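Local coordinates for glutamate receptor IIB (Drosophila melanogaster, PDB 4WXJ), which binds glutamate in its two-lobed ligand-binding domain, the part crystallised here, and as a whole receptor probably gates a postsynaptic cation channel, at residues Thr12-Val17 and Asn88-Gly93; Glu34-Phe39 and Asp57-Pro62; Ser105-Thr110 and Gly227-Leu232; Ser119-Lys124 and Cys212-Ile217; Phe142-Gly147 and Asn167-Phe172. One frame throughout, in Å; residues are numbered along the deposited sequence. Where two conformers were deposited one is given.

Contact 1. Residues Thr12-Val17 and Asn88-Gly93; sequences TVATRV and NNAQIG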
# COMPACT_ATOMS: atom_id res chain seq x y z
N THR A 12 20.38 2.94 -2.52
CA THR A 12 19.58 3.63 -1.53
C THR A 12 18.12 3.19 -1.68
O THR A 12 17.52 3.38 -2.74
CB THR A 12 19.69 5.16 -1.67
OG1 THR A 12 21.04 5.57 -1.43
CG2 THR A 12 18.77 5.87 -0.67
N VAL A 13 17.58 2.59 -0.63
CA VAL A 13 16.22 2.06 -0.66
C VAL A 13 15.24 3.01 0.02
O VAL A 13 15.24 3.14 1.25
CB VAL A 13 16.14 0.68 0.03
CG1 VAL A 13 14.71 0.14 -0.00
CG2 VAL A 13 17.10 -0.30 -0.63
N ALA A 14 14.42 3.67 -0.78
CA ALA A 14 13.39 4.56 -0.25
C ALA A 14 12.17 3.74 0.18
O ALA A 14 11.70 2.88 -0.56
CB ALA A 14 13.00 5.60 -1.28
N THR A 15 11.67 4.02 1.37
CA THR A 15 10.49 3.34 1.88
C THR A 15 9.69 4.28 2.76
O THR A 15 9.98 5.48 2.84
CB THR A 15 10.86 2.07 2.67
OG1 THR A 15 9.67 1.38 3.08
CG2 THR A 15 11.70 2.41 3.89
N ARG A 16 8.66 3.74 3.42
CA ARG A 16 7.85 4.51 4.35
C ARG A 16 7.52 3.64 5.55
O ARG A 16 7.48 2.41 5.45
CB ARG A 16 6.57 5.01 3.69
CG ARG A 16 5.59 3.91 3.29
CD ARG A 16 4.35 4.48 2.61
NE ARG A 16 3.64 5.43 3.46
CZ ARG A 16 2.77 5.10 4.41
NH1 ARG A 16 2.49 3.82 4.65
NH2 ARG A 16 2.17 6.04 5.13
N VAL A 17 7.29 4.27 6.70
CA VAL A 17 6.97 3.55 7.92
C VAL A 17 5.51 3.12 7.91
O VAL A 17 4.61 3.95 7.83
CB VAL A 17 7.26 4.40 9.17
CG1 VAL A 17 6.81 3.68 10.43
CG2 VAL A 17 8.75 4.73 9.24
N ASN A 88 16.22 10.82 -8.31
CA ASN A 88 17.37 9.91 -8.22
C ASN A 88 18.09 9.95 -6.86
O ASN A 88 19.25 9.56 -6.76
CB ASN A 88 18.37 10.23 -9.34
CG ASN A 88 17.83 9.89 -10.71
OD1 ASN A 88 17.28 10.75 -11.41
ND2 ASN A 88 17.97 8.63 -11.11
N ASN A 89 17.39 10.41 -5.83
CA ASN A 89 17.92 10.34 -4.47
C ASN A 89 17.89 8.91 -3.94
O ASN A 89 18.53 8.59 -2.94
CB ASN A 89 17.14 11.26 -3.53
CG ASN A 89 17.36 12.73 -3.83
OD1 ASN A 89 18.31 13.09 -4.52
ND2 ASN A 89 16.49 13.58 -3.30
N ALA A 90 17.13 8.06 -4.62
CA ALA A 90 17.06 6.64 -4.30
C ALA A 90 17.01 5.83 -5.58
O ALA A 90 16.52 6.30 -6.61
CB ALA A 90 15.84 6.35 -3.43
N GLN A 91 17.53 4.61 -5.52
CA GLN A 91 17.59 3.73 -6.68
C GLN A 91 16.48 2.67 -6.63
O GLN A 91 16.12 2.09 -7.64
CB GLN A 91 18.96 3.05 -6.77
CG GLN A 91 20.12 4.00 -7.04
CD GLN A 91 20.43 4.90 -5.85
OE1 GLN A 91 20.57 4.43 -4.72
NE2 GLN A 91 20.53 6.20 -6.11
N ILE A 92 15.96 2.44 -5.42
CA ILE A 92 14.93 1.43 -5.20
C ILE A 92 13.87 1.97 -4.24
O ILE A 92 14.20 2.54 -3.20
CB ILE A 92 15.54 0.13 -4.64
CG1 ILE A 92 16.40 -0.56 -5.72
CG2 ILE A 92 14.45 -0.82 -4.16
CD1 ILE A 92 17.19 -1.76 -5.23
N GLY A 93 12.61 1.80 -4.61
CA GLY A 93 11.48 2.19 -3.78
C GLY A 93 10.59 1.00 -3.49
O GLY A 93 10.20 0.28 -4.42
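Three backbone hydrogen bonds lay Thr12-Ala14 alongside Ile92-Gly93 as a parallel pair. Ala14 N donates to Ile92 O at 2.7 Å, running nearly along the C=O axis of its acceptor. In the other direction, Thr12 O takes two donors in its carbonyl plane: Gln91 N at 3.0 Å and Ile92 N at 3.2 Å. Two CA-H...O contacts fill in the register, one of them from Gly93 CA to Ala14 O at 3.3 Å.

One side-chain hydrogen bond carries the pairing past the end of the short strand. The Gln91 side chain starts beside its own backbone N and bends at chi2 (70°), which brings OE1 within 2.7 Å of Thr12 N; the N-H points at it at 158°, and the donor lies nearly along the amide C=O axis.

Packing lines both sides of the pair. The methyls of Ala14 and Ala90 meet tip to tip, CB to CB at 3.6 Å, while Val13 CG1 faces Ile92 CG2 more loosely at 4.3 Å. Thr12 CG2, anti to the backbone N, rests against Asn89 O at 3.6 Å, a methyl-carbonyl van der Waals contact.

In this lobe's parallel three-strand sheet 10-15 lies between 57-62 and 92-93, Val13 bonding Asn59 and Glu61. Both polar backbone atoms of buried Thr12 are thus satisfied, N by a side-chain carbonyl standing in for a main-chain one and O by two amides.

Contact 2. Residues Glu34-Phe39 and Asp57-Pro62; sequences EGNERF and DFNFEP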
# COMPACT_ATOMS: atom_id res chain seq x y z
N GLU A 34 21.64 0.29 14.57
CA GLU A 34 22.32 1.15 13.60
C GLU A 34 22.11 0.64 12.17
O GLU A 34 22.10 -0.56 11.92
CB GLU A 34 23.81 1.22 13.91
CG GLU A 34 24.13 1.91 15.22
CD GLU A 34 25.53 1.62 15.71
OE1 GLU A 34 26.41 1.32 14.87
OE2 GLU A 34 25.76 1.68 16.94
N GLY A 35 21.95 1.58 11.24
CA GLY A 35 21.80 1.25 9.84
C GLY A 35 20.53 0.46 9.56
O GLY A 35 19.49 0.70 10.17
N ASN A 36 20.63 -0.49 8.63
CA ASN A 36 19.49 -1.29 8.23
C ASN A 36 18.94 -2.14 9.37
O ASN A 36 17.80 -2.60 9.32
CB ASN A 36 19.87 -2.20 7.05
CG ASN A 36 20.23 -1.41 5.81
OD1 ASN A 36 19.73 -0.30 5.59
ND2 ASN A 36 21.09 -1.97 4.98
N GLU A 37 19.76 -2.34 10.40
CA GLU A 37 19.38 -3.17 11.54
C GLU A 37 18.33 -2.48 12.41
O GLU A 37 17.75 -3.10 13.30
CB GLU A 37 20.62 -3.53 12.36
CG GLU A 37 20.35 -4.45 13.55
CD GLU A 37 21.62 -5.04 14.15
OE1 GLU A 37 22.72 -4.78 13.62
OE2 GLU A 37 21.52 -5.76 15.17
N ARG A 38 18.07 -1.20 12.16
CA ARG A 38 17.05 -0.45 12.90
C ARG A 38 15.63 -0.88 12.54
O ARG A 38 14.68 -0.59 13.28
CB ARG A 38 17.19 1.05 12.64
CG ARG A 38 18.40 1.69 13.26
CD ARG A 38 18.58 3.11 12.74
NE ARG A 38 18.90 3.13 11.32
CZ ARG A 38 18.94 4.22 10.57
NH1 ARG A 38 18.67 5.41 11.10
NH2 ARG A 38 19.24 4.13 9.28
N PHE A 39 15.48 -1.57 11.41
CA PHE A 39 14.17 -1.79 10.81
C PHE A 39 13.80 -3.26 10.67
O PHE A 39 14.66 -4.14 10.69
CB PHE A 39 14.12 -1.12 9.44
CG PHE A 39 14.64 0.28 9.44
CD1 PHE A 39 13.96 1.29 10.09
CD2 PHE A 39 15.81 0.60 8.76
CE1 PHE A 39 14.43 2.59 10.08
CE2 PHE A 39 16.29 1.89 8.75
CZ PHE A 39 15.60 2.89 9.41
N ASP A 57 24.62 -4.36 -2.17
CA ASP A 57 24.47 -3.76 -0.86
C ASP A 57 23.34 -2.74 -0.93
O ASP A 57 22.94 -2.33 -2.02
CB ASP A 57 25.77 -3.11 -0.39
CG ASP A 57 26.71 -4.10 0.27
OD1 ASP A 57 26.64 -4.25 1.50
OD2 ASP A 57 27.51 -4.72 -0.46
N PHE A 58 22.83 -2.33 0.22
CA PHE A 58 21.72 -1.39 0.25
C PHE A 58 21.63 -0.62 1.56
O PHE A 58 22.13 -1.07 2.59
CB PHE A 58 20.40 -2.13 0.01
CG PHE A 58 20.09 -3.17 1.04
CD1 PHE A 58 19.39 -2.84 2.19
CD2 PHE A 58 20.51 -4.48 0.87
CE1 PHE A 58 19.11 -3.80 3.14
CE2 PHE A 58 20.23 -5.44 1.82
CZ PHE A 58 19.53 -5.10 2.96
N ASN A 59 21.00 0.54 1.49
CA ASN A 59 20.76 1.37 2.66
C ASN A 59 19.32 1.85 2.68
O ASN A 59 18.86 2.51 1.75
CB ASN A 59 21.72 2.56 2.66
CG ASN A 59 21.50 3.48 3.84
OD1 ASN A 59 21.15 3.04 4.94
ND2 ASN A 59 21.70 4.78 3.62
N PHE A 60 18.59 1.51 3.74
CA PHE A 60 17.22 1.96 3.90
C PHE A 60 17.16 3.44 4.29
O PHE A 60 17.80 3.85 5.26
CB PHE A 60 16.48 1.13 4.95
CG PHE A 60 16.03 -0.21 4.45
CD1 PHE A 60 14.93 -0.31 3.61
CD2 PHE A 60 16.69 -1.37 4.82
CE1 PHE A 60 14.50 -1.54 3.15
CE2 PHE A 60 16.26 -2.60 4.36
CZ PHE A 60 15.17 -2.69 3.53
N GLU A 61 16.41 4.21 3.52
CA GLU A 61 16.15 5.61 3.83
C GLU A 61 14.65 5.90 3.77
O GLU A 61 14.14 6.24 2.71
CB GLU A 61 16.91 6.54 2.87
CG GLU A 61 18.42 6.47 3.01
CD GLU A 61 19.13 7.62 2.32
OE1 GLU A 61 18.45 8.42 1.64
OE2 GLU A 61 20.36 7.72 2.46
N PRO A 62 13.95 5.75 4.90
CA PRO A 62 12.52 6.09 4.90
C PRO A 62 12.28 7.55 4.55
O PRO A 62 12.92 8.43 5.12
CB PRO A 62 12.08 5.77 6.33
CG PRO A 62 13.33 5.71 7.13
CD PRO A 62 14.38 5.22 6.20
O HOH W 1 19.87 2.26 7.08
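A short 3-10 turn at Asn36-Arg38 stands beside the extended strand 57-62, their nearest CA atoms, those of Asn36 and Phe60, 5.9 Å apart. No main-chain bond spans this gap. Arg38 N and Phe39 N close the turn onto Gly35 O and Asn36 O.

The Asn36 amide bridges the two segments with both of its ends. Its OD1 accepts from Phe60 N at 2.8 Å, an almost straight bond (172°) in the carbonyl plane, and its ND2 donates to Phe58 O at 2.8 Å from above that carbonyl plane. Two bonds in opposite senses fix the rotation of the amide, which occupies the edge of the strand much as a peptide group would. It lies nearly parallel to the Phe58 ring, planes 14° apart, with ND2 3.3 Å from Phe58 CE1, and stands across the Phe60 ring at 84°, OD1 coming in at that ring's edge. Arg38 NE turns back to Gly35 O at 2.8 Å, while its NH2 donates to a water 3.0 Å away that also approaches Asn59 OD1. Phe39 packs its CE2 on Phe60 CB at 3.9 Å and its CZ on Pro62 CD at 4.1 Å.

The opposite edge of strand 57-62 pairs with strand 10-15. Helix 42-54 adds Ile47 and Tyr48 against Phe58, and Phe22 joins the Phe39 and Phe60 rings, so the turn closes one margin of this aromatic core.

Contact 3. Residues Ser105-Thr110 and Gly227-Leu232; sequences SVVDFT and GIAVPL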
# COMPACT_ATOMS: atom_id res chain seq x y z
N SER A 105 4.18 6.21 -15.30
CA SER A 105 4.53 7.23 -16.29
C SER A 105 5.82 7.95 -15.94
O SER A 105 6.50 8.49 -16.82
CB SER A 105 3.40 8.25 -16.43
OG SER A 105 2.21 7.63 -16.89
N VAL A 106 6.17 7.97 -14.65
CA VAL A 106 7.32 8.74 -14.17
C VAL A 106 8.44 7.87 -13.62
O VAL A 106 9.60 8.29 -13.58
CB VAL A 106 6.89 9.74 -13.08
CG1 VAL A 106 6.02 10.84 -13.69
CG2 VAL A 106 6.16 9.04 -11.95
N VAL A 107 8.11 6.65 -13.19
CA VAL A 107 9.12 5.70 -12.73
C VAL A 107 8.82 4.31 -13.29
O VAL A 107 7.71 4.04 -13.73
CB VAL A 107 9.19 5.62 -11.19
CG1 VAL A 107 9.56 6.98 -10.60
CG2 VAL A 107 7.88 5.12 -10.60
N ASP A 108 9.83 3.44 -13.27
CA ASP A 108 9.66 2.07 -13.73
C ASP A 108 9.27 1.17 -12.57
O ASP A 108 9.36 1.57 -11.40
CB ASP A 108 10.95 1.56 -14.38
CG ASP A 108 10.70 0.80 -15.67
OD1 ASP A 108 9.75 -0.01 -15.71
OD2 ASP A 108 11.45 1.02 -16.64
N PHE A 109 8.82 -0.04 -12.88
CA PHE A 109 8.49 -1.04 -11.87
C PHE A 109 9.07 -2.39 -12.24
O PHE A 109 9.21 -2.72 -13.42
CB PHE A 109 6.98 -1.16 -11.70
CG PHE A 109 6.39 -0.17 -10.74
CD1 PHE A 109 5.91 1.05 -11.19
CD2 PHE A 109 6.30 -0.46 -9.39
CE1 PHE A 109 5.36 1.97 -10.31
CE2 PHE A 109 5.76 0.45 -8.50
CZ PHE A 109 5.29 1.66 -8.96
N THR A 110 9.41 -3.17 -11.23
CA THR A 110 9.78 -4.56 -11.43
C THR A 110 8.52 -5.36 -11.71
O THR A 110 7.41 -4.81 -11.66
CB THR A 110 10.50 -5.15 -10.21
OG1 THR A 110 9.61 -5.18 -9.09
CG2 THR A 110 11.73 -4.33 -9.86
N GLY A 227 4.74 -3.65 -6.61
CA GLY A 227 5.98 -3.77 -7.34
C GLY A 227 7.06 -2.90 -6.73
O GLY A 227 6.77 -1.91 -6.07
N ILE A 228 8.32 -3.29 -6.94
CA ILE A 228 9.44 -2.46 -6.54
C ILE A 228 9.63 -1.36 -7.58
O ILE A 228 9.76 -1.64 -8.77
CB ILE A 228 10.74 -3.28 -6.39
CG1 ILE A 228 10.60 -4.26 -5.22
CG2 ILE A 228 11.93 -2.35 -6.18
CD1 ILE A 228 11.82 -5.15 -4.99
N ALA A 229 9.65 -0.12 -7.11
CA ALA A 229 9.81 1.02 -8.00
C ALA A 229 11.29 1.33 -8.21
O ALA A 229 12.07 1.33 -7.26
CB ALA A 229 9.08 2.24 -7.44
N VAL A 230 11.66 1.60 -9.46
CA VAL A 230 13.01 2.01 -9.80
C VAL A 230 12.95 3.13 -10.84
O VAL A 230 11.94 3.29 -11.52
CB VAL A 230 13.86 0.84 -10.35
CG1 VAL A 230 13.96 -0.27 -9.32
CG2 VAL A 230 13.26 0.31 -11.65
N PRO A 231 14.03 3.92 -10.97
CA PRO A 231 14.05 4.98 -11.97
C PRO A 231 13.84 4.43 -13.38
O PRO A 231 14.24 3.30 -13.65
CB PRO A 231 15.44 5.60 -11.82
CG PRO A 231 15.88 5.23 -10.45
CD PRO A 231 15.28 3.89 -10.19
N LEU A 232 13.21 5.22 -14.25
CA LEU A 232 12.93 4.79 -15.61
C LEU A 232 14.19 4.30 -16.32
O LEU A 232 15.22 4.98 -16.31
CB LEU A 232 12.28 5.92 -16.41
CG LEU A 232 10.79 6.14 -16.14
CD1 LEU A 232 10.33 7.49 -16.66
CD2 LEU A 232 9.96 5.02 -16.77
O HOH W 2 12.08 7.80 -12.87
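Asp108 and Val230 exchange both backbone hydrogen bonds: Asp108 N reaches Val230 O at 2.7 Å, nearly along its C=O axis, and Val230 N answers to Asp108 O at 3.0 Å from above the carbonyl plane. Two residues on, Thr110 N donates to Ile228 O at 2.9 Å. Thr110 then continues the ladder with its side chain: OG1, in the crowded position between N and carbonyl carbon (chi1 64°), takes the Ile228 N-H at 3.1 Å. Between these rungs Phe109 and Ala229 form a non-hydrogen-bonded pair, and the Ala229 methyl lies over one face of the Phe109 ring, CB to CE2 3.9 Å, while Gly227 O meets the ring edge.

Past the paired residues the chains stay close, Asp108 and Leu232 CA 4.7 Å apart, and the Leu232 side chain lies along Val106-Asp108, CD1 3.3 Å from Val106 O and CD2 against the Val107-Asp108 peptide. A water joins the same ends, donating to Val106 O and accepting from Leu232 N.

OD1 of Asp108 accepts from Phe109 N with its anti lone pair; in a second shell it forms a salt bridge with Arg104, and OD2 has a weak bond from Asn233 N. The Phe109 side chain packs on Arg103, a glutamate-binding residue, and is about 7 Å from the bound glutamate.

This is the first-lobe end of the long antiparallel strands 108-123 and 214-230 that run between the lobes. Helix 237-250 sets Leu240 against Thr110 and Val230, helix 80-86 Leu85 against Ala229. On the edge turned from Asp108-Thr110, Ala229 O pairs with Gly93 N of strand 92-93.

Contact 4. Residues Ser119-Lys124 and Cys212-Ile217; sequences SILSYK and CELTQI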
# COMPACT_ATOMS: atom_id res chain seq x y z
N SER A 119 -11.12 -3.97 -0.78
CA SER A 119 -12.34 -4.34 -0.08
C SER A 119 -12.68 -3.30 0.98
O SER A 119 -12.06 -2.24 1.05
CB SER A 119 -12.19 -5.73 0.56
OG SER A 119 -13.46 -6.26 0.90
N ILE A 120 -13.68 -3.61 1.80
CA ILE A 120 -14.23 -2.66 2.76
C ILE A 120 -13.97 -3.09 4.20
O ILE A 120 -14.41 -4.16 4.62
CB ILE A 120 -15.75 -2.50 2.56
CG1 ILE A 120 -16.07 -2.13 1.11
CG2 ILE A 120 -16.31 -1.44 3.51
CD1 ILE A 120 -17.53 -2.33 0.73
N LEU A 121 -13.24 -2.26 4.94
CA LEU A 121 -13.05 -2.48 6.37
C LEU A 121 -14.14 -1.76 7.14
O LEU A 121 -14.35 -0.56 6.96
CB LEU A 121 -11.67 -1.99 6.83
CG LEU A 121 -11.38 -2.13 8.32
CD1 LEU A 121 -11.34 -3.59 8.73
CD2 LEU A 121 -10.08 -1.44 8.69
N SER A 122 -14.84 -2.50 8.00
CA SER A 122 -15.98 -1.96 8.73
C SER A 122 -16.00 -2.40 10.19
O SER A 122 -15.37 -3.39 10.57
CB SER A 122 -17.28 -2.40 8.06
OG SER A 122 -18.40 -1.92 8.78
N TYR A 123 -16.72 -1.63 11.00
CA TYR A 123 -16.99 -2.01 12.38
C TYR A 123 -18.06 -3.09 12.36
O TYR A 123 -18.99 -3.03 11.56
CB TYR A 123 -17.46 -0.79 13.18
CG TYR A 123 -17.32 -0.94 14.68
CD1 TYR A 123 -16.15 -0.54 15.32
CD2 TYR A 123 -18.35 -1.46 15.45
CE1 TYR A 123 -16.01 -0.67 16.69
CE2 TYR A 123 -18.22 -1.59 16.82
CZ TYR A 123 -17.05 -1.19 17.44
OH TYR A 123 -16.92 -1.31 18.80
N LYS A 124 -17.92 -4.09 13.22
CA LYS A 124 -18.89 -5.18 13.29
C LYS A 124 -20.27 -4.66 13.70
O LYS A 124 -20.38 -3.66 14.41
CB LYS A 124 -18.42 -6.25 14.28
CG LYS A 124 -17.38 -7.19 13.70
CD LYS A 124 -16.94 -8.23 14.72
CE LYS A 124 -16.10 -9.32 14.06
NZ LYS A 124 -15.31 -10.10 15.05
N CYS A 212 -10.49 -7.32 16.82
CA CYS A 212 -11.65 -8.21 16.81
C CYS A 212 -12.98 -7.48 16.62
O CYS A 212 -13.99 -8.12 16.33
CB CYS A 212 -11.69 -9.02 18.11
SG CYS A 212 -10.17 -9.97 18.45
N GLU A 213 -12.98 -6.16 16.77
CA GLU A 213 -14.21 -5.39 16.61
C GLU A 213 -14.46 -5.01 15.15
O GLU A 213 -15.44 -4.34 14.84
CB GLU A 213 -14.18 -4.13 17.49
CG GLU A 213 -13.20 -3.03 17.05
CD GLU A 213 -11.80 -3.23 17.59
OE1 GLU A 213 -11.30 -4.37 17.56
OE2 GLU A 213 -11.20 -2.24 18.06
N LEU A 214 -13.57 -5.45 14.27
CA LEU A 214 -13.63 -5.10 12.85
C LEU A 214 -13.87 -6.33 11.97
O LEU A 214 -13.55 -7.45 12.35
CB LEU A 214 -12.34 -4.41 12.42
CG LEU A 214 -11.94 -3.18 13.24
CD1 LEU A 214 -10.63 -2.61 12.71
CD2 LEU A 214 -13.03 -2.12 13.21
N THR A 215 -14.44 -6.09 10.79
CA THR A 215 -14.70 -7.16 9.84
C THR A 215 -14.68 -6.63 8.41
O THR A 215 -14.71 -5.42 8.18
CB THR A 215 -16.06 -7.84 10.11
OG1 THR A 215 -16.22 -8.97 9.23
CG2 THR A 215 -17.21 -6.87 9.90
N GLN A 216 -14.64 -7.54 7.44
CA GLN A 216 -14.66 -7.19 6.03
C GLN A 216 -16.09 -7.25 5.51
O GLN A 216 -16.82 -8.20 5.81
CB GLN A 216 -13.75 -8.12 5.23
CG GLN A 216 -13.67 -7.79 3.74
CD GLN A 216 -12.84 -8.79 2.95
OE1 GLN A 216 -13.11 -9.05 1.78
NE2 GLN A 216 -11.81 -9.35 3.59
N ILE A 217 -16.48 -6.25 4.73
CA ILE A 217 -17.78 -6.25 4.07
C ILE A 217 -17.63 -6.67 2.61
O ILE A 217 -16.87 -6.07 1.86
CB ILE A 217 -18.47 -4.87 4.14
CG1 ILE A 217 -18.86 -4.55 5.58
CG2 ILE A 217 -19.71 -4.83 3.23
CD1 ILE A 217 -19.44 -3.16 5.78
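Main-chain hydrogen bonds zip the two strands together antiparallel. Ser122 and Thr215 are bonded both ways, Ser122 N to Thr215 O and Thr215 N to Ser122 O, each 2.9 Å and nearly along the accepting C=O. Ile217 N to Ile120 O continues the ladder on one side, and Lys124 N to Glu213 O, 3.0 Å, ends it on the other.

A charged group grips the loop that leads in. The Lys124 chain, extended beyond CG, runs across Thr215 CG2 and delivers NZ to Cys212 O at 2.7 Å, in the carbonyl plane. Two successive carbonyls are therefore held by one residue. Tyr123, with CG anti to its backbone N, lays its ring so that Glu213 O sits 3.8 Å above the plane, over the centre.

Packing is tightest where Ile217 CD1 presses on Ser122 CB at 3.2 Å, shorter than usual carbon contact. On the same face Ile120 CB meets Ile217 CB at 3.9 Å. On the other, the Leu121 and Leu214 side chains cross obliquely, CD1 of Leu121 meeting CB of Leu214 at 3.9 Å. Ser122 OG donates to Tyr123 O and also bonds Thr126.

Strand 214-230 forms one margin of a mixed sheet here, with helices 181-191 and 201-208 packed on its Leu121 face. The disulfide between Cys212 and Cys268 ties the loop to the chain end. Long strands passing between two lobes are characteristic of the periplasmic-binding-protein fold of glutamate receptor ligand-binding domains.

Contact 5. Residues Phe142-Gly147 and Asn167-Phe172; sequences FGTIRG and NKMLSF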
# COMPACT_ATOMS: atom_id res chain seq x y z
N PHE A 142 -17.73 6.82 4.16
CA PHE A 142 -16.59 5.98 3.81
C PHE A 142 -15.55 6.76 3.02
O PHE A 142 -15.85 7.78 2.41
CB PHE A 142 -17.06 4.77 3.00
CG PHE A 142 -17.94 5.11 1.84
CD1 PHE A 142 -19.31 5.20 1.99
CD2 PHE A 142 -17.40 5.34 0.58
CE1 PHE A 142 -20.13 5.51 0.92
CE2 PHE A 142 -18.21 5.65 -0.49
CZ PHE A 142 -19.57 5.74 -0.32
N GLY A 143 -14.31 6.27 3.05
CA GLY A 143 -13.22 6.93 2.35
C GLY A 143 -11.99 6.07 2.17
O GLY A 143 -11.98 4.89 2.52
N THR A 144 -10.94 6.69 1.63
CA THR A 144 -9.68 6.01 1.33
C THR A 144 -8.49 6.85 1.78
O THR A 144 -8.66 7.95 2.30
CB THR A 144 -9.54 5.72 -0.18
OG1 THR A 144 -9.38 6.96 -0.89
CG2 THR A 144 -10.74 4.97 -0.72
N ILE A 145 -7.29 6.33 1.55
CA ILE A 145 -6.09 7.10 1.77
C ILE A 145 -6.00 8.19 0.70
O ILE A 145 -6.18 7.92 -0.49
CB ILE A 145 -4.83 6.22 1.73
CG1 ILE A 145 -4.83 5.27 2.93
CG2 ILE A 145 -3.56 7.08 1.74
CD1 ILE A 145 -3.82 4.16 2.83
N ARG A 146 -5.71 9.41 1.14
CA ARG A 146 -5.62 10.56 0.25
C ARG A 146 -4.50 10.38 -0.77
O ARG A 146 -3.33 10.23 -0.40
CB ARG A 146 -5.40 11.83 1.08
CG ARG A 146 -5.41 13.12 0.28
CD ARG A 146 -5.26 14.33 1.20
NE ARG A 146 -6.28 14.36 2.25
CZ ARG A 146 -6.11 13.93 3.50
NH1 ARG A 146 -4.94 13.45 3.90
NH2 ARG A 146 -7.11 14.00 4.36
N GLY A 147 -4.85 10.40 -2.05
CA GLY A 147 -3.87 10.27 -3.11
C GLY A 147 -3.28 8.87 -3.24
O GLY A 147 -2.31 8.67 -3.96
N ASN A 167 -17.93 10.15 -6.05
CA ASN A 167 -18.63 11.41 -5.84
C ASN A 167 -19.14 11.55 -4.40
O ASN A 167 -19.17 12.65 -3.85
CB ASN A 167 -19.79 11.56 -6.83
CG ASN A 167 -19.31 11.89 -8.23
OD1 ASN A 167 -18.46 12.76 -8.42
ND2 ASN A 167 -19.85 11.19 -9.22
N LYS A 168 -19.54 10.43 -3.80
CA LYS A 168 -19.97 10.45 -2.40
C LYS A 168 -18.79 10.74 -1.47
O LYS A 168 -18.91 11.53 -0.54
CB LYS A 168 -20.63 9.13 -2.01
CG LYS A 168 -22.06 8.99 -2.50
CD LYS A 168 -22.94 8.34 -1.45
CE LYS A 168 -24.40 8.34 -1.88
NZ LYS A 168 -25.27 7.68 -0.87
N MET A 169 -17.66 10.09 -1.73
CA MET A 169 -16.45 10.30 -0.92
C MET A 169 -16.04 11.77 -0.94
O MET A 169 -15.63 12.32 0.08
CB MET A 169 -15.30 9.43 -1.43
CG MET A 169 -15.35 7.99 -0.93
SD MET A 169 -14.25 6.88 -1.83
CE MET A 169 -12.72 7.81 -1.82
N LEU A 170 -16.14 12.39 -2.11
CA LEU A 170 -15.78 13.80 -2.26
C LEU A 170 -16.75 14.72 -1.52
O LEU A 170 -16.37 15.82 -1.11
CB LEU A 170 -15.75 14.18 -3.75
CG LEU A 170 -14.63 13.58 -4.59
CD1 LEU A 170 -14.88 13.88 -6.06
CD2 LEU A 170 -13.27 14.10 -4.16
N SER A 171 -17.99 14.28 -1.36
CA SER A 171 -19.04 15.13 -0.81
C SER A 171 -19.13 15.08 0.71
O SER A 171 -19.59 16.03 1.34
CB SER A 171 -20.40 14.73 -1.40
OG SER A 171 -20.85 13.51 -0.84
N PHE A 172 -18.70 13.96 1.30
CA PHE A 172 -18.85 13.74 2.73
C PHE A 172 -18.22 14.85 3.57
O PHE A 172 -17.15 15.37 3.25
CB PHE A 172 -18.23 12.40 3.14
CG PHE A 172 -19.06 11.20 2.76
CD1 PHE A 172 -20.44 11.21 2.88
CD2 PHE A 172 -18.44 10.05 2.28
CE1 PHE A 172 -21.19 10.10 2.53
CE2 PHE A 172 -19.19 8.94 1.92
CZ PHE A 172 -20.56 8.97 2.05
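The close-packed part is a pair of phenylalanines set edge-to-face. Phe172 turns its edge to the face of Phe142, planes 83° apart and centroids 5.0 Å apart, with CE2 standing 3.6 Å above the centre of the Phe142 ring. The T-shape depends on Phe142 taking the crowded first torsion (chi1 51°), which swings its ring to the helix. Phe172 follows directly on the helix and leaves helical geometry, so its ring can reach back; CE2 also comes to 3.4 Å from Phe142 N.

Met169 fills the flank. Its CG lies 3.4 Å from Phe142 O and 3.7 Å from Phe142 CD2, and its SD is at the ring edge, 5.4 Å from the centroid, a Met-aromatic contact. A bend at chi3 (48°) carries the methyl CE on to Thr144, between OG1 and CG2 at 3.6 Å from each.

The looser side is that of Lys168. Only its CB touches the Phe142 ring, and the remaining chain leads away to bond Gln137 O through NZ. Lys168 O takes Phe172 N as well as Ser171 N and OG, closing the helix end beside partly exposed Phe172. Past the strand, Ile145 in the following loop touches the bound glutamate, while Thr144 OG1 bonds Ser151.

No hydrogen bond crosses between the segments, so the helix is held to the strand by aromatic, sulfur and methyl packing alone. The polar Thr144 OG1 is satisfied through Ser151, next to Thr150 of the glutamate site, so the Thr144 end of this apolar joint lies close to the pocket, its side chain about 6 Å from the glutamate.

In the fold
Contacts 1, 2 and 3 gather in one lobe, contacts 4 and 5 in the other, and glutamate lies between. Contacts 1 and 2 share the parallel sheet through neighbouring strands 10-15 and 57-62, their centres about 11 Å apart; contact 3 touches contact 1 from the side of strand 92-93, also about 11 Å between centres. Contacts 3 and 4 use opposite ends of the same strands, 108-123 and 214-230, with centres about 33 Å apart, so these strands physically connect the lobes, as in related clamshell receptors. Contact 5 falls along the chain between the halves of contact 4, which itself falls between those of contact 3. The second lobe is thus an insertion in the first.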